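Local coordinates for protein myosin regulatory light chain (Physarum polycephalum, PDB 2BL0) that serves as a light chain of Physarum myosin II and carries a bound calcium ion in its first EF-hand, at residues 22-27 / 53-58; 29-34 / 58-63; 35-40 / 69-74; 81-86 / 129-134. All coordinates share one frame; numbering follows the deposited sequence. Where two conformers were deposited one is given.

Interaction 1 (22-27 / 53-58)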
loop_
_atom_site.group_PDB
_atom_site.type_symbol
_atom_site.label_atom_id
_atom_site.label_comp_id
_atom_site.label_asym_id
_atom_site.label_seq_id
_atom_site.Cartn_x
_atom_site.Cartn_y
_atom_site.Cartn_z
ATOM N N VAL B 22 7.561 -5.692 -16.928
ATOM C CA VAL B 22 7.672 -6.770 -15.953
ATOM C C VAL B 22 7.968 -8.038 -16.737
ATOM O O VAL B 22 7.413 -8.238 -17.814
ATOM C CB VAL B 22 6.382 -6.896 -15.097
ATOM C CG1 VAL B 22 6.391 -8.152 -14.301
ATOM C CG2 VAL B 22 6.229 -5.674 -14.178
ATOM N N SER B 23 8.884 -8.859 -16.229
ATOM C CA SER B 23 9.279 -10.099 -16.894
ATOM C C SER B 23 8.070 -10.973 -17.107
ATOM O O SER B 23 7.208 -11.041 -16.250
ATOM C CB SER B 23 10.281 -10.884 -16.040
ATOM O OG SER B 23 10.484 -12.187 -16.583
ATOM N N ILE B 24 8.024 -11.643 -18.254
ATOM C CA ILE B 24 6.961 -12.600 -18.549
ATOM C C ILE B 24 6.913 -13.741 -17.540
ATOM O O ILE B 24 5.851 -14.332 -17.336
ATOM C CB ILE B 24 7.129 -13.157 -19.999
ATOM C CG1 ILE B 24 5.831 -13.829 -20.464
ATOM C CG2 ILE B 24 8.295 -14.145 -20.078
ATOM C CD1 ILE B 24 4.726 -12.860 -20.827
ATOM N N GLU B 25 8.051 -14.049 -16.904
ATOM C CA GLU B 25 8.110 -15.096 -15.888
ATOM C C GLU B 25 7.350 -14.749 -14.627
ATOM O O GLU B 25 7.069 -15.630 -13.805
ATOM C CB GLU B 25 9.551 -15.425 -15.519
ATOM C CG GLU B 25 10.404 -15.896 -16.690
ATOM C CD GLU B 25 9.853 -17.130 -17.391
ATOM O OE1 GLU B 25 10.150 -17.300 -18.607
ATOM O OE2 GLU B 25 9.149 -17.947 -16.751
ATOM N N GLU B 26 7.020 -13.468 -14.470
ATOM C CA GLU B 26 6.192 -13.030 -13.366
ATOM C C GLU B 26 4.717 -12.792 -13.690
ATOM O O GLU B 26 3.967 -12.403 -12.815
ATOM C CB GLU B 26 6.762 -11.734 -12.793
ATOM C CG GLU B 26 8.198 -11.832 -12.309
ATOM C CD GLU B 26 8.334 -12.627 -11.029
ATOM O OE1 GLU B 26 7.314 -12.842 -10.351
ATOM O OE2 GLU B 26 9.478 -13.028 -10.698
ATOM N N LEU B 27 4.288 -13.029 -14.921
ATOM C CA LEU B 27 2.900 -12.792 -15.290
ATOM C C LEU B 27 1.957 -13.632 -14.449
ATOM O O LEU B 27 0.985 -13.129 -13.946
ATOM C CB LEU B 27 2.684 -13.073 -16.789
ATOM C CG LEU B 27 1.259 -12.862 -17.336
ATOM C CD1 LEU B 27 0.731 -11.446 -17.107
ATOM C CD2 LEU B 27 1.204 -13.209 -18.810
ATOM N N LYS B 53 9.307 -11.400 -23.916
ATOM C CA LYS B 53 9.991 -11.763 -22.678
ATOM C C LYS B 53 9.545 -10.869 -21.517
ATOM O O LYS B 53 9.896 -11.155 -20.373
ATOM C CB LYS B 53 11.504 -11.690 -22.855
ATOM C CG LYS B 53 12.056 -10.284 -22.988
ATOM C CD LYS B 53 13.555 -10.283 -23.251
ATOM C CE LYS B 53 14.137 -8.876 -23.100
ATOM N NZ LYS B 53 15.542 -8.844 -23.590
ATOM N N GLU B 54 8.818 -9.786 -21.820
ATOM C CA GLU B 54 8.262 -8.883 -20.792
ATOM C C GLU B 54 6.922 -8.322 -21.232
ATOM O O GLU B 54 6.542 -8.440 -22.403
ATOM C CB GLU B 54 9.226 -7.721 -20.485
ATOM C CG GLU B 54 10.314 -7.532 -21.503
ATOM C CD GLU B 54 11.101 -6.255 -21.313
ATOM O OE1 GLU B 54 11.369 -5.581 -22.340
ATOM O OE2 GLU B 54 11.462 -5.937 -20.160
ATOM N N PHE B 55 6.193 -7.725 -20.291
ATOM C CA PHE B 55 4.904 -7.109 -20.594
ATOM C C PHE B 55 4.751 -5.770 -19.881
ATOM O O PHE B 55 5.343 -5.548 -18.834
ATOM C CB PHE B 55 3.730 -8.040 -20.244
ATOM C CG PHE B 55 3.638 -8.411 -18.783
ATOM C CD1 PHE B 55 4.391 -9.460 -18.258
ATOM C CD2 PHE B 55 2.786 -7.714 -17.930
ATOM C CE1 PHE B 55 4.273 -9.797 -16.889
ATOM C CE2 PHE B 55 2.678 -8.050 -16.571
ATOM C CZ PHE B 55 3.437 -9.085 -16.058
ATOM N N ASP B 56 3.948 -4.895 -20.462
ATOM C CA ASP B 56 3.648 -3.575 -19.880
ATOM C C ASP B 56 2.265 -3.549 -19.232
ATOM O O ASP B 56 1.546 -4.546 -19.231
ATOM C CB ASP B 56 3.851 -2.440 -20.898
ATOM C CG ASP B 56 2.883 -2.475 -22.074
ATOM O OD1 ASP B 56 1.865 -3.191 -22.056
ATOM O OD2 ASP B 56 3.058 -1.736 -23.079
ATOM N N LEU B 57 1.902 -2.403 -18.666
ATOM C CA LEU B 57 0.679 -2.292 -17.892
ATOM C C LEU B 57 -0.555 -2.509 -18.745
ATOM O O LEU B 57 -1.468 -3.196 -18.323
ATOM C CB LEU B 57 0.593 -0.926 -17.205
ATOM C CG LEU B 57 -0.720 -0.618 -16.473
ATOM C CD1 LEU B 57 -0.977 -1.626 -15.359
ATOM C CD2 LEU B 57 -0.723 0.813 -15.959
ATOM N N ALA B 58 -0.569 -1.941 -19.949
ATOM C CA ALA B 58 -1.709 -2.069 -20.863
ATOM C C ALA B 58 -1.976 -3.527 -21.155
ATOM O O ALA B 58 -3.111 -3.965 -21.137
ATOM C CB ALA B 58 -1.472 -1.295 -22.162
#
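The ring of F55 sits between V22 and L27, with one aliphatic group over each of its faces. V22 lies alongside the ring and points the same way; its CB covers one face toward the rim, and V22 CG1 comes within 3.6 Å of F55 CZ. On the opposite face L27 crosses obliquely, placing its CD1 3.9 Å from the F55 ring centroid. Both approaches are CH-pi contacts. I24 CA and the carbonyl carbon of E26 border the ring near its plane. F55 CG takes the crowded position between backbone N and carbonyl carbon (chi1 61°), and the ring reaches in among residues 22-27.

Behind the ring is the backbone ladder. V22 and F55 form an antiparallel hydrogen-bonded pair, V22 N to F55 O at 2.9 Å and F55 N to V22 O at 2.8 Å. S23 and E54 follow as a non-hydrogen-bonded pair with diverging side chains, their CA atoms 4.2 Å apart. I24 N then bonds K53 O at 2.9 Å, nearly straight at 172° though from above the carbonyl plane. S23 OG accepts from E25 N, two residues on, an ST turn.

Further out, F11 and F14 of helix 4-14 touch V22, while L50 of helix 40-50 touches I24 and L27. The side chain of V22 also lies about 4 Å from that of D15, a ligand of the bound calcium ion. Short antiparallel strands joining two neighbouring loops, with apolar side chains turned into the lobe, are the hallmark of an EF-hand pair.

Interaction 2 (29-34 / 58-63)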
loop_
_atom_site.group_PDB
_atom_site.type_symbol
_atom_site.label_atom_id
_atom_site.label_comp_id
_atom_site.label_asym_id
_atom_site.label_seq_id
_atom_site.Cartn_x
_atom_site.Cartn_y
_atom_site.Cartn_z
ATOM N N SER B 29 2.397 -14.880 -11.428
ATOM C CA SER B 29 2.417 -14.339 -10.064
ATOM C C SER B 29 1.588 -13.074 -9.928
ATOM O O SER B 29 0.845 -12.909 -8.973
ATOM C CB SER B 29 3.859 -14.066 -9.626
ATOM O OG SER B 29 4.546 -15.297 -9.525
ATOM N N ALA B 30 1.703 -12.198 -10.919
ATOM C CA ALA B 30 0.974 -10.929 -10.929
ATOM C C ALA B 30 -0.539 -11.144 -11.089
ATOM O O ALA B 30 -1.334 -10.513 -10.376
ATOM C CB ALA B 30 1.539 -10.013 -12.026
ATOM N N LEU B 31 -0.947 -12.024 -12.006
ATOM C CA LEU B 31 -2.364 -12.379 -12.166
ATOM C C LEU B 31 -2.924 -12.980 -10.887
ATOM O O LEU B 31 -3.997 -12.587 -10.388
ATOM C CB LEU B 31 -2.557 -13.366 -13.324
ATOM C CG LEU B 31 -2.282 -12.816 -14.706
ATOM C CD1 LEU B 31 -2.144 -13.971 -15.658
ATOM C CD2 LEU B 31 -3.376 -11.848 -15.144
ATOM N N ARG B 32 -2.174 -13.924 -10.329
ATOM C CA ARG B 32 -2.566 -14.597 -9.108
ATOM C C ARG B 32 -2.676 -13.635 -7.914
ATOM O O ARG B 32 -3.551 -13.793 -7.071
ATOM C CB ARG B 32 -1.577 -15.708 -8.807
ATOM C CG ARG B 32 -1.727 -16.872 -9.744
ATOM C CD ARG B 32 -0.546 -17.827 -9.758
ATOM N NE ARG B 32 -0.762 -18.836 -10.789
ATOM C CZ ARG B 32 0.171 -19.342 -11.587
ATOM N NH1 ARG B 32 1.456 -18.978 -11.494
ATOM N NH2 ARG B 32 -0.188 -20.211 -12.510
ATOM N N SER B 33 -1.795 -12.634 -7.880
ATOM C CA SER B 33 -1.784 -11.636 -6.826
ATOM C C SER B 33 -3.124 -10.923 -6.726
ATOM O O SER B 33 -3.520 -10.524 -5.627
ATOM C CB SER B 33 -0.659 -10.607 -7.038
ATOM O OG SER B 33 0.619 -11.205 -6.844
ATOM N N LEU B 34 -3.792 -10.762 -7.869
ATOM C CA LEU B 34 -5.064 -10.061 -7.998
ATOM C C LEU B 34 -6.300 -10.987 -8.133
ATOM O O LEU B 34 -7.376 -10.559 -8.568
ATOM C CB LEU B 34 -5.006 -9.096 -9.178
ATOM C CG LEU B 34 -4.020 -7.926 -8.999
ATOM C CD1 LEU B 34 -4.086 -7.025 -10.201
ATOM C CD2 LEU B 34 -4.300 -7.153 -7.738
ATOM N N ALA B 58 -0.569 -1.941 -19.949
ATOM C CA ALA B 58 -1.709 -2.069 -20.863
ATOM C C ALA B 58 -1.976 -3.527 -21.155
ATOM O O ALA B 58 -3.111 -3.965 -21.137
ATOM C CB ALA B 58 -1.472 -1.295 -22.162
ATOM N N THR B 59 -0.909 -4.278 -21.393
ATOM C CA THR B 59 -0.990 -5.715 -21.603
ATOM C C THR B 59 -1.514 -6.462 -20.372
ATOM O O THR B 59 -2.429 -7.292 -20.452
ATOM C CB THR B 59 0.384 -6.233 -22.025
ATOM O OG1 THR B 59 0.673 -5.759 -23.365
ATOM C CG2 THR B 59 0.414 -7.749 -22.115
ATOM N N PHE B 60 -0.964 -6.136 -19.217
ATOM C CA PHE B 60 -1.372 -6.766 -17.983
ATOM C C PHE B 60 -2.863 -6.576 -17.782
ATOM O O PHE B 60 -3.552 -7.519 -17.417
ATOM C CB PHE B 60 -0.605 -6.157 -16.818
ATOM C CG PHE B 60 -0.889 -6.784 -15.484
ATOM C CD1 PHE B 60 -0.877 -8.174 -15.308
ATOM C CD2 PHE B 60 -1.091 -5.988 -14.379
ATOM C CE1 PHE B 60 -1.088 -8.715 -14.049
ATOM C CE2 PHE B 60 -1.302 -6.539 -13.136
ATOM C CZ PHE B 60 -1.295 -7.899 -12.978
ATOM N N LYS B 61 -3.353 -5.357 -18.013
ATOM C CA LYS B 61 -4.796 -5.077 -17.880
ATOM C C LYS B 61 -5.629 -5.951 -18.792
ATOM O O LYS B 61 -6.624 -6.541 -18.364
ATOM C CB LYS B 61 -5.072 -3.608 -18.190
ATOM C CG LYS B 61 -4.689 -2.683 -17.071
ATOM C CD LYS B 61 -4.864 -1.226 -17.495
ATOM C CE LYS B 61 -4.520 -0.286 -16.376
ATOM N NZ LYS B 61 -4.852 1.122 -16.713
ATOM N N THR B 62 -5.210 -6.026 -20.048
ATOM C CA THR B 62 -5.895 -6.775 -21.078
ATOM C C THR B 62 -5.944 -8.263 -20.722
ATOM O O THR B 62 -6.983 -8.899 -20.824
ATOM C CB THR B 62 -5.193 -6.580 -22.449
ATOM O OG1 THR B 62 -5.173 -5.183 -22.829
ATOM C CG2 THR B 62 -5.976 -7.244 -23.531
ATOM N N VAL B 63 -4.815 -8.815 -20.308
ATOM C CA VAL B 63 -4.723 -10.221 -19.946
ATOM C C VAL B 63 -5.591 -10.513 -18.714
ATOM O O VAL B 63 -6.361 -11.476 -18.692
ATOM C CB VAL B 63 -3.269 -10.633 -19.694
ATOM C CG1 VAL B 63 -3.193 -12.053 -19.088
ATOM C CG2 VAL B 63 -2.500 -10.603 -20.985
#
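F60 turns the CE1-CZ edge of its ring to the backbone of A30 and L31. F60 CG is anti to its backbone N (chi1 -177°), and beyond it the ring extends across to the facing helix. L31 N and A30 O lie in the ring plane at its edge, whereas A30 CB approaches obliquely, 3.6 Å from F60 CE1. L31 slides past F60 in the opposite direction, so that L31 CD2 is 4.0 Å from F60 CE1. The same methyl is 4.0 Å from V63 CG1, where the two side chains cross at about a right angle. L34 comes in obliquely and sets CD1 4.0 Å from F60 CZ.

These side chains bridge helix segments whose axes stay 11.1 Å apart at an angle of 57°, a distance bridged by the F60 ring together with L31 and V63. An alanine at F60 would probably open a gap between the helices and leave A30 CB and L34 CD1 without their aromatic partner. I7 of helix 4-14 touches F60, and I46 of helix 40-50 touches V63, adding to this part of the EF-hand lobe's core.

No hydrogen bond crosses between the two segments. The hydroxyls of S33 and T62 instead bond back to carbonyls of their own helices, S29 O and A58 O. What joins these two helices, each leaving a loop of the EF-hand pair, is therefore apolar contact.

Interaction 3 (35-40 / 69-74)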
loop_
_atom_site.group_PDB
_atom_site.type_symbol
_atom_site.label_atom_id
_atom_site.label_comp_id
_atom_site.label_asym_id
_atom_site.label_seq_id
_atom_site.Cartn_x
_atom_site.Cartn_y
_atom_site.Cartn_z
ATOM N N GLY B 35 -6.144 -12.255 -7.764
ATOM C CA GLY B 35 -7.281 -13.137 -7.615
ATOM C C GLY B 35 -7.778 -13.869 -8.841
ATOM O O GLY B 35 -8.946 -14.281 -8.883
ATOM N N LYS B 36 -6.915 -14.058 -9.826
ATOM C CA LYS B 36 -7.208 -14.952 -10.929
ATOM C C LYS B 36 -6.137 -16.051 -11.017
ATOM O O LYS B 36 -4.947 -15.807 -10.885
ATOM C CB LYS B 36 -7.346 -14.168 -12.225
ATOM C CG LYS B 36 -8.662 -13.421 -12.291
ATOM C CD LYS B 36 -8.887 -12.691 -13.596
ATOM C CE LYS B 36 -10.097 -11.745 -13.458
ATOM N NZ LYS B 36 -10.742 -11.384 -14.794
ATOM N N ASN B 37 -6.597 -17.276 -11.230
ATOM C CA ASN B 37 -5.805 -18.495 -11.045
ATOM C C ASN B 37 -5.680 -19.337 -12.326
ATOM O O ASN B 37 -6.329 -20.371 -12.463
ATOM C CB ASN B 37 -6.475 -19.391 -10.004
ATOM C CG ASN B 37 -6.452 -18.817 -8.603
ATOM O OD1 ASN B 37 -5.738 -17.849 -8.310
ATOM N ND2 ASN B 37 -7.253 -19.426 -7.713
ATOM N N PRO B 38 -4.800 -18.949 -13.242
ATOM C CA PRO B 38 -4.583 -19.758 -14.433
ATOM C C PRO B 38 -3.885 -21.060 -14.075
ATOM O O PRO B 38 -3.015 -21.088 -13.198
ATOM C CB PRO B 38 -3.657 -18.882 -15.284
ATOM C CG PRO B 38 -2.974 -18.059 -14.333
ATOM C CD PRO B 38 -3.911 -17.779 -13.201
ATOM N N THR B 39 -4.230 -22.117 -14.785
ATOM C CA THR B 39 -3.444 -23.344 -14.721
ATOM C C THR B 39 -2.173 -23.090 -15.512
ATOM O O THR B 39 -2.081 -22.096 -16.237
ATOM C CB THR B 39 -4.197 -24.522 -15.307
ATOM O OG1 THR B 39 -4.394 -24.325 -16.715
ATOM C CG2 THR B 39 -5.605 -24.644 -14.708
ATOM N N ASN B 40 -1.206 -24.002 -15.393
ATOM C CA ASN B 40 0.037 -23.900 -16.142
ATOM C C ASN B 40 -0.226 -23.875 -17.636
ATOM O O ASN B 40 0.435 -23.134 -18.362
ATOM C CB ASN B 40 0.966 -25.080 -15.855
ATOM C CG ASN B 40 1.673 -24.967 -14.534
ATOM O OD1 ASN B 40 1.296 -24.169 -13.660
ATOM N ND2 ASN B 40 2.712 -25.794 -14.364
ATOM N N LYS B 69 -10.256 -18.037 -14.387
ATOM C CA LYS B 69 -11.023 -18.415 -13.204
ATOM C C LYS B 69 -10.558 -17.734 -11.924
ATOM O O LYS B 69 -9.359 -17.686 -11.636
ATOM C CB LYS B 69 -10.963 -19.939 -12.997
ATOM C CG LYS B 69 -11.702 -20.751 -14.063
ATOM C CD LYS B 69 -12.335 -21.986 -13.488
ATOM C CE LYS B 69 -12.822 -22.933 -14.565
ATOM N NZ LYS B 69 -12.419 -24.318 -14.216
ATOM N N THR B 70 -11.518 -17.213 -11.164
ATOM C CA THR B 70 -11.301 -16.786 -9.790
ATOM C C THR B 70 -11.364 -18.007 -8.863
ATOM O O THR B 70 -11.787 -19.076 -9.274
ATOM C CB THR B 70 -12.341 -15.742 -9.360
ATOM O OG1 THR B 70 -13.645 -16.297 -9.452
ATOM C CG2 THR B 70 -12.353 -14.523 -10.310
ATOM N N PRO B 71 -10.917 -17.868 -7.622
ATOM C CA PRO B 71 -10.936 -19.006 -6.695
ATOM C C PRO B 71 -12.330 -19.627 -6.465
ATOM O O PRO B 71 -12.419 -20.846 -6.425
ATOM C CB PRO B 71 -10.332 -18.418 -5.415
ATOM C CG PRO B 71 -9.485 -17.292 -5.894
ATOM C CD PRO B 71 -10.277 -16.687 -7.017
ATOM N N THR B 72 -13.402 -18.839 -6.342
ATOM C CA THR B 72 -14.726 -19.456 -6.163
ATOM C C THR B 72 -15.155 -20.282 -7.378
ATOM O O THR B 72 -15.900 -21.259 -7.235
ATOM C CB THR B 72 -15.847 -18.443 -5.849
ATOM O OG1 THR B 72 -15.846 -17.404 -6.835
ATOM C CG2 THR B 72 -15.596 -17.749 -4.541
ATOM N N GLU B 73 -14.708 -19.891 -8.564
ATOM C CA GLU B 73 -15.022 -20.641 -9.773
ATOM C C GLU B 73 -14.323 -21.995 -9.791
ATOM O O GLU B 73 -14.620 -22.828 -10.661
ATOM C CB GLU B 73 -14.616 -19.857 -11.023
ATOM C CG GLU B 73 -15.480 -18.653 -11.303
ATOM C CD GLU B 73 -14.964 -17.871 -12.492
ATOM O OE1 GLU B 73 -15.307 -18.214 -13.647
ATOM O OE2 GLU B 73 -14.195 -16.928 -12.271
ATOM N N GLN B 74 -13.379 -22.214 -8.871
ATOM C CA GLN B 74 -12.668 -23.491 -8.771
ATOM C C GLN B 74 -13.150 -24.400 -7.638
ATOM O O GLN B 74 -12.702 -25.530 -7.544
ATOM C CB GLN B 74 -11.162 -23.258 -8.652
ATOM C CG GLN B 74 -10.595 -22.553 -9.883
ATOM C CD GLN B 74 -9.150 -22.144 -9.752
ATOM O OE1 GLN B 74 -8.744 -21.637 -8.705
ATOM N NE2 GLN B 74 -8.369 -22.346 -10.818
#
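N37 and K69 join two linkers of the light chain: residues 35-40 connect helix 27-33 to helix 40-50, and residues 69-74 lead from the N-terminal EF-hand lobe into helix 75-85. N37 N donates to K69 O at 2.8 Å, nearly along the C=O axis. The N37 amide makes the second link, its ND2 reaching Q74 OE1 at 2.8 Å with an almost straight N-H of 173°. The Q74 oxygen lies in the N37 amide plane, while ND2 is tilted from the Q74 carbonyl plane, and the two amide planes are 35° apart. Q74 NE2 completes the exchange with a weak bond to N37 O at 3.3 Å.

P71 crosses N37 at about a right angle and puts CG 3.6 Å from N37 ND2. G35 O lies 3.3 Å from P71 CD and takes a CA-H...O contact from T70. With phi at 87°, G35 adopts a backbone shape in which a CB would press on the preceding carbonyl. Within 69-74, E73 OE2 accepts from both T70 N and T70 OG1, bracing the turn.

Outward, the K36 ammonium group bonds the carbonyls of Y64 and K66 and makes a cation-pi contact with the Y64 ring, and K69 forms a salt bridge to E77. T39 caps the start of helix 40-50. The contact's centre thus lies about 7 Å from the centre of the chain, between the linker from helix 27-33 to 40-50 and the one from helix 57-64 to 75-85.

Interaction 4 (81-86 / 129-134)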
loop_
_atom_site.group_PDB
_atom_site.type_symbol
_atom_site.label_atom_id
_atom_site.label_comp_id
_atom_site.label_asym_id
_atom_site.label_seq_id
_atom_site.Cartn_x
_atom_site.Cartn_y
_atom_site.Cartn_z
ATOM N N ALA B 81 -12.563 -33.198 -6.881
ATOM C CA ALA B 81 -11.240 -33.824 -6.880
ATOM C C ALA B 81 -10.973 -34.474 -5.538
ATOM O O ALA B 81 -10.605 -35.623 -5.481
ATOM C CB ALA B 81 -10.160 -32.815 -7.189
ATOM N N PHE B 82 -11.172 -33.737 -4.445
ATOM C CA PHE B 82 -10.866 -34.272 -3.123
ATOM C C PHE B 82 -11.814 -35.402 -2.735
ATOM O O PHE B 82 -11.417 -36.361 -2.102
ATOM C CB PHE B 82 -10.874 -33.173 -2.048
ATOM C CG PHE B 82 -9.596 -32.379 -1.980
ATOM C CD1 PHE B 82 -8.393 -32.991 -1.661
ATOM C CD2 PHE B 82 -9.587 -31.018 -2.239
ATOM C CE1 PHE B 82 -7.222 -32.270 -1.600
ATOM C CE2 PHE B 82 -8.414 -30.285 -2.175
ATOM C CZ PHE B 82 -7.222 -30.913 -1.869
ATOM N N ARG B 83 -13.071 -35.299 -3.128
ATOM C CA ARG B 83 -14.022 -36.368 -2.849
ATOM C C ARG B 83 -13.588 -37.679 -3.516
ATOM O O ARG B 83 -13.775 -38.757 -2.955
ATOM C CB ARG B 83 -15.404 -35.979 -3.342
ATOM C CG ARG B 83 -16.479 -37.012 -3.019
ATOM C CD ARG B 83 -16.656 -37.270 -1.542
ATOM N NE ARG B 83 -18.041 -37.651 -1.292
ATOM C CZ ARG B 83 -18.473 -38.865 -0.998
ATOM N NH1 ARG B 83 -17.623 -39.891 -0.866
ATOM N NH2 ARG B 83 -19.787 -39.052 -0.826
ATOM N N ALA B 84 -13.021 -37.566 -4.709
ATOM C CA ALA B 84 -12.555 -38.722 -5.468
ATOM C C ALA B 84 -11.318 -39.353 -4.835
ATOM O O ALA B 84 -10.996 -40.516 -5.116
ATOM C CB ALA B 84 -12.248 -38.301 -6.896
ATOM N N LEU B 85 -10.613 -38.571 -4.014
ATOM C CA LEU B 85 -9.442 -39.023 -3.263
ATOM C C LEU B 85 -9.778 -39.451 -1.829
ATOM O O LEU B 85 -8.928 -40.008 -1.131
ATOM C CB LEU B 85 -8.385 -37.916 -3.254
ATOM C CG LEU B 85 -7.920 -37.469 -4.651
ATOM C CD1 LEU B 85 -7.102 -36.188 -4.622
ATOM C CD2 LEU B 85 -7.147 -38.592 -5.314
ATOM N N ASP B 86 -11.030 -39.257 -1.414
ATOM C CA ASP B 86 -11.458 -39.492 -0.035
ATOM C C ASP B 86 -11.809 -40.970 0.188
ATOM O O ASP B 86 -12.909 -41.402 -0.150
ATOM C CB ASP B 86 -12.658 -38.577 0.268
ATOM C CG ASP B 86 -13.156 -38.697 1.686
ATOM O OD1 ASP B 86 -12.715 -39.618 2.417
ATOM O OD2 ASP B 86 -14.021 -37.909 2.147
ATOM N N ILE B 129 -6.230 -34.353 7.349
ATOM C CA ILE B 129 -6.637 -32.958 7.209
ATOM C C ILE B 129 -8.031 -32.921 6.612
ATOM O O ILE B 129 -8.411 -33.796 5.847
ATOM C CB ILE B 129 -5.648 -32.134 6.347
ATOM C CG1 ILE B 129 -5.608 -32.631 4.904
ATOM C CG2 ILE B 129 -4.257 -32.183 6.948
ATOM C CD1 ILE B 129 -6.387 -31.794 3.949
ATOM N N ASN B 130 -8.789 -31.900 6.967
ATOM C CA ASN B 130 -10.127 -31.732 6.424
ATOM C C ASN B 130 -10.000 -30.955 5.133
ATOM O O ASN B 130 -9.630 -29.771 5.150
ATOM C CB ASN B 130 -11.012 -30.993 7.431
ATOM C CG ASN B 130 -12.438 -30.821 6.947
ATOM O OD1 ASN B 130 -12.688 -30.030 6.052
ATOM N ND2 ASN B 130 -13.391 -31.544 7.568
ATOM N N TYR B 131 -10.305 -31.608 4.010
ATOM C CA TYR B 131 -10.015 -31.016 2.718
ATOM C C TYR B 131 -10.971 -29.890 2.358
ATOM O O TYR B 131 -10.568 -28.981 1.683
ATOM C CB TYR B 131 -9.890 -32.064 1.593
ATOM C CG TYR B 131 -11.059 -32.990 1.414
ATOM C CD1 TYR B 131 -12.265 -32.534 0.909
ATOM C CD2 TYR B 131 -10.956 -34.338 1.740
ATOM C CE1 TYR B 131 -13.356 -33.403 0.733
ATOM C CE2 TYR B 131 -12.035 -35.213 1.576
ATOM C CZ TYR B 131 -13.231 -34.734 1.065
ATOM O OH TYR B 131 -14.293 -35.590 0.908
ATOM N N GLU B 132 -12.231 -29.920 2.797
ATOM C CA GLU B 132 -13.093 -28.755 2.574
ATOM C C GLU B 132 -12.557 -27.493 3.268
ATOM O O GLU B 132 -12.649 -26.384 2.711
ATOM C CB GLU B 132 -14.523 -29.040 3.008
ATOM C CG GLU B 132 -15.511 -27.980 2.516
ATOM C CD GLU B 132 -15.576 -26.714 3.370
ATOM O OE1 GLU B 132 -15.326 -26.795 4.591
ATOM O OE2 GLU B 132 -15.901 -25.626 2.803
ATOM N N SER B 133 -11.983 -27.641 4.457
ATOM C CA SER B 133 -11.360 -26.502 5.143
ATOM C C SER B 133 -10.159 -26.005 4.333
ATOM O O SER B 133 -9.902 -24.812 4.280
ATOM C CB SER B 133 -10.912 -26.845 6.567
ATOM O OG SER B 133 -12.025 -27.177 7.400
ATOM N N PHE B 134 -9.447 -26.926 3.687
ATOM C CA PHE B 134 -8.299 -26.577 2.857
ATOM C C PHE B 134 -8.773 -25.812 1.627
ATOM O O PHE B 134 -8.226 -24.765 1.311
ATOM C CB PHE B 134 -7.498 -27.842 2.491
ATOM C CG PHE B 134 -6.257 -27.565 1.655
ATOM C CD1 PHE B 134 -5.164 -26.909 2.198
ATOM C CD2 PHE B 134 -6.213 -27.936 0.314
ATOM C CE1 PHE B 134 -4.020 -26.645 1.417
ATOM C CE2 PHE B 134 -5.085 -27.696 -0.462
ATOM C CZ PHE B 134 -3.998 -27.041 0.075
#
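F82 and Y131 are brought alongside each other by unlike first torsions: Y131 CG stands between its backbone N and carbonyl carbon (chi1 55°), while F82 CG is anti to its carbonyl carbon (chi1 -82°). The side chains slide past each other in opposite directions. Their ring planes are nearly parallel, 9° apart, yet so offset that the rings barely overlap. Each ring instead receives the other's CB over a face: F82 CB is 3.6 Å from the Y131 centroid and Y131 CB 3.8 Å from the F82 centroid, a reciprocal pair of CH-pi contacts. The fit is tight, with F82 CB 3.3 Å from Y131 CD1. F82 CZ also reaches F134 CD2 at 3.8 Å, those side chains crossing at about a right angle.

At the far end Y131 OH donates to D86 OD2 at 2.6 Å, on the anti side of the carboxylate. D86 OD2 also accepts from G91 N, and D86 OD1 from G89 N, which fixes the group at the start of an EF-hand loop inferred to bind calcium. A phenylalanine in place of Y131 lacks the hydroxyl and would probably leave D86 OD2 short of one donor and the carboxylate freer to turn.

N130 caps helix 131-140 by accepting from S133 N. The contact joins the end of helix 75-85 to the point where strand 128-130, paired with strand 92-94, passes into helix 131-140; L98 of helix 95-104 packs on F82.

Interactions 1 and 2 belong to the same EF-hand lobe and touch, F55 and L27 packing on F60; the strand 54-55 of interaction 1 leads into helix 57-64, which carries F60. Interaction 1 is partly buried and mixes strand hydrogen bonds with an aromatic ring, whereas interaction 2 is buried and purely apolar. Interaction 3 is buried too, nearest the chain's centre, but works through backbone and amide hydrogen bonds between linkers; it meets interaction 2 where R32 reaches P38. Interaction 4 stands apart in the other lobe, about 35 Å between centres from interaction 1. Both include residues of calcium loops, seen occupied in interaction 1 and inferred in interaction 4, where a tyrosine hydroxyl reaches an inferred ligand.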